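Local coordinates for putative lipid-transfer protein DIR1 (Arabidopsis thaliana, PDB 2RKN), which binds lysophospholipids and zinc, probably acting as a lipid-transfer protein, and is required for long-distance signalling in systemic acquired resistance, at residues G56-P59 with E60-S63. Residues are numbered along the deposited sequence; the frame is centred on the assembly and turned at random.
Sequences GVDP and ELAS. With LP3 ((7R)-4,7-dihydroxy-N,N,N-trimethyl-10-oxo-3,5,9-trioxa-4-phosphaheptacosan-1-aminium 4-oxide), chain F.
Asp58 and Pro59 turn the chain into the first turn of helix 59-68, where Ala62 N donates a hydrogen bond to Asp58 O at 3.0 Å and Ser63 N donates one to Pro59 O at 2.9 Å. Asp58 is the N-cap: a chi1 of -175° turns its CG away from the backbone N and back over the helix start, and OD2 accepts a hydrogen bond from Leu61 N at 2.9 Å. That donor meets OD2 on its anti side, 27° out of the carboxylate plane. The same oxygen accepts a second hydrogen bond from a water that also donates to Glu60 OE2; the water bridges the two carboxylates, probably easing the repulsion of like charges 4.5 Å apart (Asp58 OD2 to Glu60 OE2). On the lipid side, the last carbons of an LP3 acyl chain run past the turn: C25 lies 3.2 Å from Pro59 O and C28 touches Glu60 CG, so the helix start forms part of the wall around the tail's end. In the conformer described, Ser63 OG is hydrogen-bonded to Cys77 O. Upstream, Gly56 closes helix 50-55 in a Schellman motif, and Val57 and Ala62 both pack on Val19 as the short loop leads into helix 59-68.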
# COMPACT_ATOMS: atom_id res chain seq x y z
N GLY A 56 -4.89 9.77 5.00
CA GLY A 56 -4.28 9.39 6.32
C GLY A 56 -3.34 8.22 6.20
O GLY A 56 -3.19 7.42 7.13
N VAL A 57 -2.61 8.15 5.09
CA VAL A 57 -1.59 7.09 4.91
C VAL A 57 -0.21 7.39 5.49
O VAL A 57 0.34 8.47 5.27
CB VAL A 57 -1.40 6.87 3.38
CG1 VAL A 57 -0.38 5.73 3.20
CG2 VAL A 57 -2.71 6.50 2.83
N ASP A 58 0.37 6.40 6.22
CA ASP A 58 1.66 6.58 6.78
C ASP A 58 2.70 6.10 5.82
O ASP A 58 2.67 4.95 5.44
CB ASP A 58 1.80 5.80 8.08
CG ASP A 58 3.08 6.08 8.72
OD1 ASP A 58 3.24 7.26 9.09
OD2 ASP A 58 3.93 5.17 8.89
N PRO A 59 3.59 6.99 5.33
CA PRO A 59 4.54 6.46 4.33
C PRO A 59 5.47 5.33 4.87
O PRO A 59 5.74 4.39 4.12
CB PRO A 59 5.34 7.71 3.88
CG PRO A 59 5.14 8.69 4.90
CD PRO A 59 3.81 8.42 5.58
N GLU A 60 5.81 5.36 6.15
CA GLU A 60 6.66 4.32 6.73
C GLU A 60 5.96 2.96 6.75
O GLU A 60 6.54 1.93 6.36
CB GLU A 60 7.16 4.73 8.09
CG GLU A 60 8.39 5.62 8.00
CD GLU A 60 8.88 6.05 9.37
OE1 GLU A 60 10.10 5.92 9.66
OE2 GLU A 60 8.03 6.50 10.18
N LEU A 61 4.71 2.94 7.21
CA LEU A 61 3.95 1.68 7.20
C LEU A 61 3.72 1.20 5.81
O LEU A 61 3.71 -0.02 5.57
CB LEU A 61 2.57 1.82 7.85
CG LEU A 61 2.41 2.01 9.35
CD1 LEU A 61 0.95 2.40 9.50
CD2 LEU A 61 2.73 0.75 10.17
N ALA A 62 3.51 2.13 4.86
CA ALA A 62 3.26 1.72 3.48
C ALA A 62 4.52 1.02 2.97
O ALA A 62 4.43 -0.07 2.39
CB ALA A 62 2.90 2.94 2.64
N SER A 63 5.68 1.63 3.26
CA SER A 63 6.98 1.07 2.87
C SER A 63 7.13 -0.35 3.42
O SER A 63 7.70 -1.22 2.79
CB SER A 63 8.11 1.98 3.39
OG SER A 63 9.39 1.39 3.25
C1 LP3 F . -12.16 9.57 -6.44
C2 LP3 F . -11.02 9.35 -5.51
C3 LP3 F . -10.01 8.44 -6.13
C4 LP3 F . -13.47 6.98 -9.03
C11 LP3 F . -7.89 7.90 -5.85
C12 LP3 F . -6.80 8.08 -4.82
C13 LP3 F . -5.70 7.03 -4.95
C14 LP3 F . -4.85 7.08 -3.68
C15 LP3 F . -3.42 6.72 -4.03
C16 LP3 F . -2.51 6.53 -2.84
C17 LP3 F . -1.35 5.60 -3.22
C18 LP3 F . -0.22 5.69 -2.20
C19 LP3 F . 0.73 4.51 -2.13
C20 LP3 F . 2.06 5.18 -1.81
C21 LP3 F . 3.00 4.44 -0.90
C22 LP3 F . 4.15 5.34 -0.45
C23 LP3 F . 5.38 4.63 0.16
C24 LP3 F . 6.36 5.65 0.78
C25 LP3 F . 7.56 5.04 1.51
C26 LP3 F . 8.32 6.01 2.45
C27 LP3 F . 9.11 5.35 3.61
C28 LP3 F . 9.49 6.27 4.78
O2 LP3 F . -10.52 10.50 -5.07
O3 LP3 F . -8.77 8.86 -6.02
O11 LP3 F . -7.90 6.89 -6.52
O1P LP3 F . -15.52 9.02 -7.10
O2P LP3 F . -14.48 6.90 -6.43
O3P LP3 F . -13.30 9.01 -5.97
O4P LP3 F . -13.47 8.24 -8.37
P LP3 F . -14.18 8.29 -7.01
O HOH W 1 5.56 4.86 10.99